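PDB 3OH8: nucleoside-diphosphate sugar epimerase (SulA family) from Corynebacterium glutamicum, which probably acts as an NAD(P)-dependent epimerase on nucleotide-linked sugars, through a Rossmann-type domain of the epimerase/dehydratase family. Local coordinates for residues T248-S253 / R351-A356; D203-L208 / K234-L239; H94-V97 / G102-I105. All coordinates share one frame; numbering follows the deposited sequence.

Contact 1 (T248-S253 / R351-A356)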
loop_
_atom_site.group_PDB
_atom_site.type_symbol
_atom_site.label_atom_id
_atom_site.label_comp_id
_atom_site.label_asym_id
_atom_site.label_seq_id
_atom_site.Cartn_x
_atom_site.Cartn_y
_atom_site.Cartn_z
ATOM N N THR A 248 -11.815 6.071 -18.380
ATOM C CA THR A 248 -12.111 5.212 -17.242
ATOM C C THR A 248 -12.300 5.982 -15.947
ATOM O O THR A 248 -11.527 6.885 -15.652
ATOM C CB THR A 248 -10.957 4.203 -17.052
ATOM O OG1 THR A 248 -10.775 3.463 -18.267
ATOM C CG2 THR A 248 -11.261 3.245 -15.918
HETATM N N MSE A 249 -13.322 5.606 -15.173
HETATM C CA MSE A 249 -13.506 6.140 -13.830
HETATM C C MSE A 249 -13.534 4.992 -12.833
HETATM O O MSE A 249 -14.442 4.144 -12.861
HETATM C CB MSE A 249 -14.792 6.989 -13.721
HETATM C CG MSE A 249 -14.977 7.689 -12.367
HETATM SE SE MSE A 249 -16.430 8.768 -12.233
HETATM C CE MSE A 249 -16.202 9.425 -10.594
ATOM N N ILE A 250 -12.513 4.935 -11.979
ATOM C CA ILE A 250 -12.488 3.982 -10.874
ATOM C C ILE A 250 -12.906 4.712 -9.605
ATOM O O ILE A 250 -12.179 5.576 -9.114
ATOM C CB ILE A 250 -11.072 3.394 -10.660
ATOM C CG1 ILE A 250 -10.529 2.815 -11.970
ATOM C CG2 ILE A 250 -11.102 2.314 -9.575
ATOM C CD1 ILE A 250 -11.504 1.848 -12.660
ATOM N N SER A 251 -14.072 4.369 -9.069
ATOM C CA SER A 251 -14.657 5.155 -7.992
ATOM C C SER A 251 -14.721 4.362 -6.681
ATOM O O SER A 251 -15.173 3.220 -6.668
ATOM C CB SER A 251 -16.072 5.614 -8.395
ATOM O OG SER A 251 -16.546 6.593 -7.493
ATOM N N ALA A 252 -14.271 4.961 -5.587
ATOM C CA ALA A 252 -14.334 4.288 -4.294
ATOM C C ALA A 252 -15.788 3.991 -3.920
ATOM O O ALA A 252 -16.688 4.767 -4.230
ATOM C CB ALA A 252 -13.689 5.143 -3.217
ATOM N N SER A 253 -16.019 2.859 -3.267
ATOM C CA SER A 253 -17.328 2.592 -2.679
ATOM C C SER A 253 -17.079 1.829 -1.390
ATOM O O SER A 253 -16.002 1.958 -0.809
ATOM C CB SER A 253 -18.234 1.814 -3.637
ATOM O OG SER A 253 -19.540 1.696 -3.091
ATOM N N ARG A 351 -4.882 -2.571 -10.520
ATOM C CA ARG A 351 -5.430 -3.451 -11.537
ATOM C C ARG A 351 -6.625 -2.831 -12.262
ATOM O O ARG A 351 -6.716 -2.904 -13.492
ATOM C CB ARG A 351 -5.837 -4.810 -10.946
ATOM C CG ARG A 351 -6.310 -5.764 -12.024
ATOM C CD ARG A 351 -6.717 -7.144 -11.520
ATOM N NE ARG A 351 -7.159 -7.929 -12.667
ATOM C CZ ARG A 351 -7.117 -9.252 -12.753
ATOM N NH1 ARG A 351 -6.675 -9.982 -11.739
ATOM N NH2 ARG A 351 -7.510 -9.838 -13.880
ATOM N N ALA A 352 -7.555 -2.245 -11.506
ATOM C CA ALA A 352 -8.741 -1.642 -12.129
ATOM C C ALA A 352 -8.336 -0.570 -13.144
ATOM O O ALA A 352 -8.929 -0.445 -14.216
ATOM C CB ALA A 352 -9.659 -1.044 -11.060
ATOM N N ILE A 353 -7.316 0.206 -12.790
ATOM C CA ILE A 353 -6.837 1.264 -13.666
ATOM C C ILE A 353 -6.409 0.735 -15.037
ATOM O O ILE A 353 -6.793 1.295 -16.072
ATOM C CB ILE A 353 -5.682 2.046 -13.002
ATOM C CG1 ILE A 353 -6.207 2.852 -11.809
ATOM C CG2 ILE A 353 -4.971 2.934 -14.010
ATOM C CD1 ILE A 353 -5.076 3.481 -10.975
ATOM N N VAL A 354 -5.648 -0.356 -15.048
ATOM C CA VAL A 354 -5.035 -0.852 -16.295
ATOM C C VAL A 354 -5.786 -1.994 -16.986
ATOM O O VAL A 354 -5.594 -2.230 -18.176
ATOM C CB VAL A 354 -3.549 -1.284 -16.082
ATOM C CG1 VAL A 354 -2.769 -0.202 -15.352
ATOM C CG2 VAL A 354 -3.470 -2.578 -15.302
ATOM N N ASP A 355 -6.655 -2.685 -16.252
ATOM C CA ASP A 355 -7.281 -3.907 -16.754
ATOM C C ASP A 355 -8.717 -3.655 -17.207
ATOM O O ASP A 355 -9.627 -3.534 -16.387
ATOM C CB ASP A 355 -7.238 -4.995 -15.671
ATOM C CG ASP A 355 -7.778 -6.338 -16.148
ATOM O OD1 ASP A 355 -8.136 -6.471 -17.338
ATOM O OD2 ASP A 355 -7.843 -7.264 -15.315
ATOM N N ALA A 356 -8.914 -3.577 -18.516
ATOM C CA ALA A 356 -10.236 -3.300 -19.061
ATOM C C ALA A 356 -11.268 -4.390 -18.733
ATOM O O ALA A 356 -12.444 -4.205 -19.005
ATOM C CB ALA A 356 -10.159 -3.078 -20.563
#
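Ile250 and Ala352 meet where helix 342-354 packs on the mainly parallel sheet of the Rossmann-type domain. Ile250 lies on strand 248-254 and points its side chain at the last turn of the helix. Its CG2 branch stands anti to the backbone N, while CG1 runs beside that N (chi1 -53°). This spreads the two branches around a single methyl group. Ala352 CB is 3.8 Å from Ile250 CD1 and 3.9 Å from Ile250 CG2. The small alanine lets the helix backbone come close, and Ile250 CD1 also lies 3.8 Å from the carbonyl oxygen of Ala352. That oxygen is not left without a partner, because Arg298 donates a hydrogen bond to it.

Ile353 is turned differently. Its CB points away from the strand, and it makes a looser contact, with CG1 4.3 Å from Ile250 CG1. Its side chain also packs on Val206 of the adjoining strand. Beyond the apolar patch, Arg351 and Asp355 form a salt bridge across the helix end. The guanidinium approaches side-on, and both of its bonds go to one oxygen: Asp355 OD2 lies 2.8 Å from Arg351 NE and 3.0 Å from Arg351 NH2.

Contact 2 (D203-L208 / K234-L239); sequences DVLVHL and KFLAEL
Leu205 and His207 both hold CG anti to the backbone N, which carries the isobutyl group and the imidazole out from strand 204-207 to the same residue, Leu236 of helix 222-242. Leu236 has less regular torsions. Its chi1 of -106° and chi2 of -10° both fall away from the staggered values, so the model places this side chain in an unusual conformation. In that conformation one methyl branch reaches the histidine, and the stem of the side chain faces the leucine.

Leu205 and Leu236 cross at about a right angle. The touching atom of the strand residue is Leu205 CD2. It lies 3.9 Å from Leu236 CG and 4.0 Å from Leu236 CB, so it rests against the root of the helix side chain. His207 also meets Leu236 nearly at right angles. Here Leu236 CD2 sits over one face of the imidazole, 4.1 Å from the centroid of the His207 ring. The direction to the methyl is 23° off the ring normal, which puts it toward the rim and not above the middle. This is a CH-pi contact.

All three residues are buried. Strand 204-207 lies in the mainly parallel sheet, between strands 149-153 and 248-254, both parallel to it. Strand 204-207, helix 222-242 and strand 248-254 form a beta-alpha-beta crossover, and Leu236 packs the crossover helix on its first strand. Trp189 packs on Leu236 from a loop, and Met249 of the second strand touches both Leu205 and Ala237. The chemistry is apolar apart from the imidazole, which takes part here through its pi face. The contact therefore relies on shape and dispersion, and no polar bond joins 203-208 to 234-239.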
loop_
_atom_site.group_PDB
_atom_site.type_symbol
_atom_site.label_atom_id
_atom_site.label_comp_id
_atom_site.label_asym_id
_atom_site.label_seq_id
_atom_site.Cartn_x
_atom_site.Cartn_y
_atom_site.Cartn_z
ATOM N N ASP A 203 -5.630 9.717 -18.593
ATOM C CA ASP A 203 -6.262 8.558 -19.211
ATOM C C ASP A 203 -7.328 7.939 -18.304
ATOM O O ASP A 203 -8.334 7.404 -18.783
ATOM C CB ASP A 203 -5.200 7.509 -19.559
ATOM C CG ASP A 203 -4.140 8.061 -20.490
ATOM O OD1 ASP A 203 -4.485 8.393 -21.641
ATOM O OD2 ASP A 203 -2.978 8.184 -20.058
ATOM N N VAL A 204 -7.104 8.018 -16.996
ATOM C CA VAL A 204 -7.999 7.393 -16.026
ATOM C C VAL A 204 -8.217 8.317 -14.850
ATOM O O VAL A 204 -7.292 8.998 -14.428
ATOM C CB VAL A 204 -7.389 6.084 -15.480
ATOM C CG1 VAL A 204 -8.328 5.426 -14.462
ATOM C CG2 VAL A 204 -7.079 5.115 -16.620
ATOM N N LEU A 205 -9.434 8.341 -14.319
ATOM C CA LEU A 205 -9.690 9.043 -13.065
ATOM C C LEU A 205 -9.889 8.041 -11.945
ATOM O O LEU A 205 -10.709 7.132 -12.062
ATOM C CB LEU A 205 -10.945 9.915 -13.164
ATOM C CG LEU A 205 -11.401 10.460 -11.799
ATOM C CD1 LEU A 205 -10.378 11.456 -11.211
ATOM C CD2 LEU A 205 -12.809 11.071 -11.884
ATOM N N VAL A 206 -9.146 8.205 -10.856
ATOM C CA VAL A 206 -9.417 7.427 -9.647
ATOM C C VAL A 206 -9.979 8.348 -8.568
ATOM O O VAL A 206 -9.308 9.291 -8.133
ATOM C CB VAL A 206 -8.146 6.705 -9.133
ATOM C CG1 VAL A 206 -8.446 5.928 -7.846
ATOM C CG2 VAL A 206 -7.639 5.772 -10.204
ATOM N N HIS A 207 -11.222 8.088 -8.160
ATOM C CA HIS A 207 -11.908 8.943 -7.198
ATOM C C HIS A 207 -11.972 8.255 -5.847
ATOM O O HIS A 207 -12.802 7.364 -5.617
ATOM C CB HIS A 207 -13.326 9.282 -7.667
ATOM C CG HIS A 207 -14.024 10.254 -6.769
ATOM N ND1 HIS A 207 -15.375 10.184 -6.499
ATOM C CD2 HIS A 207 -13.559 11.314 -6.073
ATOM C CE1 HIS A 207 -15.710 11.164 -5.679
ATOM N NE2 HIS A 207 -14.623 11.868 -5.406
ATOM N N LEU A 208 -11.069 8.677 -4.974
ATOM C CA LEU A 208 -10.849 8.056 -3.685
ATOM C C LEU A 208 -11.237 8.981 -2.541
ATOM O O LEU A 208 -11.380 8.529 -1.408
ATOM C CB LEU A 208 -9.371 7.719 -3.524
ATOM C CG LEU A 208 -8.855 6.426 -4.119
ATOM C CD1 LEU A 208 -7.375 6.311 -3.804
ATOM C CD2 LEU A 208 -9.614 5.300 -3.489
ATOM N N LYS A 234 -20.584 13.142 -8.807
ATOM C CA LYS A 234 -21.320 13.399 -10.032
ATOM C C LYS A 234 -20.601 14.413 -10.913
ATOM O O LYS A 234 -20.513 14.242 -12.136
ATOM C CB LYS A 234 -22.734 13.896 -9.714
ATOM C CG LYS A 234 -23.629 14.031 -10.929
ATOM C CD LYS A 234 -24.988 14.597 -10.528
ATOM C CE LYS A 234 -25.837 14.916 -11.744
ATOM N NZ LYS A 234 -27.134 15.536 -11.348
ATOM N N PHE A 235 -20.101 15.480 -10.299
ATOM C CA PHE A 235 -19.430 16.522 -11.058
ATOM C C PHE A 235 -18.170 15.962 -11.708
ATOM O O PHE A 235 -17.853 16.278 -12.853
ATOM C CB PHE A 235 -19.146 17.748 -10.179
ATOM C CG PHE A 235 -20.401 18.387 -9.608
ATOM C CD1 PHE A 235 -21.639 18.152 -10.194
ATOM C CD2 PHE A 235 -20.342 19.212 -8.491
ATOM C CE1 PHE A 235 -22.799 18.737 -9.681
ATOM C CE2 PHE A 235 -21.490 19.803 -7.975
ATOM C CZ PHE A 235 -22.722 19.561 -8.572
ATOM N N LEU A 236 -17.469 15.099 -10.990
ATOM C CA LEU A 236 -16.283 14.458 -11.559
ATOM C C LEU A 236 -16.699 13.533 -12.718
ATOM O O LEU A 236 -16.058 13.498 -13.770
ATOM C CB LEU A 236 -15.547 13.657 -10.482
ATOM C CG LEU A 236 -14.229 14.132 -9.847
ATOM C CD1 LEU A 236 -13.573 15.347 -10.541
ATOM C CD2 LEU A 236 -14.442 14.377 -8.391
ATOM N N ALA A 237 -17.769 12.776 -12.516
ATOM C CA ALA A 237 -18.255 11.871 -13.561
ATOM C C ALA A 237 -18.600 12.639 -14.834
ATOM O O ALA A 237 -18.339 12.173 -15.944
ATOM C CB ALA A 237 -19.449 11.071 -13.071
ATOM N N GLU A 238 -19.168 13.827 -14.674
ATOM C CA GLU A 238 -19.470 14.663 -15.827
ATOM C C GLU A 238 -18.209 15.054 -16.573
ATOM O O GLU A 238 -18.182 15.037 -17.802
ATOM C CB GLU A 238 -20.269 15.906 -15.405
ATOM C CG GLU A 238 -21.678 15.548 -14.941
ATOM C CD GLU A 238 -22.461 16.724 -14.387
ATOM O OE1 GLU A 238 -21.895 17.830 -14.275
ATOM O OE2 GLU A 238 -23.646 16.534 -14.051
ATOM N N LEU A 239 -17.160 15.416 -15.835
ATOM C CA LEU A 239 -15.901 15.761 -16.473
ATOM C C LEU A 239 -15.345 14.547 -17.209
ATOM O O LEU A 239 -14.792 14.672 -18.301
ATOM C CB LEU A 239 -14.892 16.294 -15.456
ATOM C CG LEU A 239 -15.229 17.641 -14.811
ATOM C CD1 LEU A 239 -14.148 18.035 -13.806
ATOM C CD2 LEU A 239 -15.419 18.733 -15.871
#

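Contact 3 (H94-V97 / G102-I105); sequences HNFV and GTLI
A beta hairpin is formed by strands 91-99 and 102-110, and Val97 and Leu104 are paired within it. They are an antiparallel hydrogen-bonded pair, held by two bonds. Val97 N donates to Leu104 O at 2.9 Å, and Leu104 N returns a bond of 2.9 Å to Val97 O. Both are nearly straight, with angles at the hydrogen of 175° and 173°. Next to them, Phe96 and Ile105 make a non-hydrogen-bonded pair. There Ile105 CA approaches Asn95 O at 3.2 Å, a CA-H...O contact.

The two pairs lie on opposite faces of the sheet. Phe96 and Ile105 run side by side and point the same way. Phe96 CD2 is 3.8 Å from Ile105 CG1, and Phe96 CE2 is 3.8 Å from Ile105 CD1. Thr103 CG2 comes to the ring edge, near its plane, 4.1 Å from Phe96 CD2. The methyl stands anti to the backbone N of Thr103, while OG1 (chi1 -56°) is hydrogen-bonded to the carbonyl oxygen of Phe11. Helix 13-21 covers this face, where its Trp17 and His20 meet Phe96 edge-to-face, and Leu129 of helix 119-139 touches Ile105.

On the other face, Val97 and Leu104 also lie alongside each other. Val97 CG2 is placed between the backbone N and the carbonyl carbon, and packs 3.7 Å from Leu104 CB. Helix 488-511 covers this face: Arg503 touches Val97, and Ile499 and Phe502 touch Leu104. The hairpin's two strands follow each other with a very short link in an antiparallel sheet. That sheet, with the long helix 119-139 packed against it, is consistent with a helix-grip fold of the START/SRPBCC kind.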
loop_
_atom_site.group_PDB
_atom_site.type_symbol
_atom_site.label_atom_id
_atom_site.label_comp_id
_atom_site.label_asym_id
_atom_site.label_seq_id
_atom_site.Cartn_x
_atom_site.Cartn_y
_atom_site.Cartn_z
ATOM N N HIS A 94 22.907 -0.227 0.405
ATOM C CA HIS A 94 22.025 -1.098 -0.375
ATOM C C HIS A 94 22.846 -1.642 -1.536
ATOM O O HIS A 94 23.202 -0.890 -2.441
ATOM C CB HIS A 94 20.841 -0.321 -0.977
ATOM C CG HIS A 94 20.087 0.526 -0.002
ATOM N ND1 HIS A 94 18.788 0.257 0.383
ATOM C CD2 HIS A 94 20.430 1.681 0.633
ATOM C CE1 HIS A 94 18.372 1.192 1.221
ATOM N NE2 HIS A 94 19.349 2.062 1.389
ATOM N N ASN A 95 23.126 -2.938 -1.514
ATOM C CA ASN A 95 23.973 -3.568 -2.531
ATOM C C ASN A 95 23.178 -4.543 -3.398
ATOM O O ASN A 95 22.391 -5.341 -2.883
ATOM C CB ASN A 95 25.125 -4.307 -1.857
ATOM C CG ASN A 95 26.259 -4.630 -2.815
ATOM O OD1 ASN A 95 26.410 -5.770 -3.267
ATOM N ND2 ASN A 95 27.066 -3.628 -3.119
ATOM N N PHE A 96 23.395 -4.485 -4.710
ATOM C CA PHE A 96 22.651 -5.307 -5.661
ATOM C C PHE A 96 23.615 -6.120 -6.524
ATOM O O PHE A 96 24.403 -5.540 -7.269
ATOM C CB PHE A 96 21.851 -4.408 -6.603
ATOM C CG PHE A 96 20.857 -3.508 -5.911
ATOM C CD1 PHE A 96 21.276 -2.353 -5.264
ATOM C CD2 PHE A 96 19.502 -3.802 -5.945
ATOM C CE1 PHE A 96 20.356 -1.505 -4.652
ATOM C CE2 PHE A 96 18.580 -2.971 -5.332
ATOM C CZ PHE A 96 19.007 -1.822 -4.679
ATOM N N VAL A 97 23.558 -7.444 -6.454
ATOM C CA VAL A 97 24.348 -8.245 -7.397
ATOM C C VAL A 97 23.486 -9.178 -8.234
ATOM O O VAL A 97 22.354 -9.476 -7.869
ATOM C CB VAL A 97 25.476 -9.055 -6.715
ATOM C CG1 VAL A 97 26.523 -8.108 -6.128
ATOM C CG2 VAL A 97 24.919 -9.988 -5.659
ATOM N N GLY A 102 18.401 -13.489 -11.448
ATOM C CA GLY A 102 17.652 -12.616 -10.542
ATOM C C GLY A 102 18.594 -11.665 -9.821
ATOM O O GLY A 102 19.695 -11.384 -10.306
ATOM N N THR A 103 18.184 -11.175 -8.657
ATOM C CA THR A 103 18.946 -10.157 -7.947
ATOM C C THR A 103 19.143 -10.566 -6.493
ATOM O O THR A 103 18.226 -11.074 -5.858
ATOM C CB THR A 103 18.249 -8.769 -8.015
ATOM O OG1 THR A 103 18.042 -8.410 -9.384
ATOM C CG2 THR A 103 19.111 -7.675 -7.333
ATOM N N LEU A 104 20.359 -10.403 -5.989
ATOM C CA LEU A 104 20.625 -10.638 -4.579
ATOM C C LEU A 104 20.906 -9.284 -3.967
ATOM O O LEU A 104 21.877 -8.618 -4.346
ATOM C CB LEU A 104 21.841 -11.552 -4.375
ATOM C CG LEU A 104 22.218 -11.745 -2.895
ATOM C CD1 LEU A 104 21.102 -12.451 -2.132
ATOM C CD2 LEU A 104 23.529 -12.501 -2.762
ATOM N N ILE A 105 20.043 -8.859 -3.049
ATOM C CA ILE A 105 20.216 -7.578 -2.383
ATOM C C ILE A 105 20.841 -7.802 -1.024
ATOM O O ILE A 105 20.380 -8.639 -0.240
ATOM C CB ILE A 105 18.856 -6.837 -2.212
ATOM C CG1 ILE A 105 18.277 -6.500 -3.588
ATOM C CG2 ILE A 105 19.047 -5.561 -1.415
ATOM C CD1 ILE A 105 16.863 -5.912 -3.563
#

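Contacts 1 and 2 belong to one layered unit, with centres about 11 Å apart. Strands 204-207 and 248-254 are parallel neighbours, joined by probable hydrogen bonds from Ile250 N to Leu205 O and from Ala252 N to His207 O, each 2.8 Å. Helix 342-354 packs on one face of this sheet and helix 222-242 on the other, as in the three-layer alpha/beta sandwich of Rossmann-type domains. Helix 222-242 leads on to strand 248-254, so the two contacts follow in series. Contact 3 lies in the separate antiparallel sheet. Its centre is about 34 Å from that of contact 1 and about 41 Å from that of contact 2; the nearest atoms are about 23 Å and 27 Å apart.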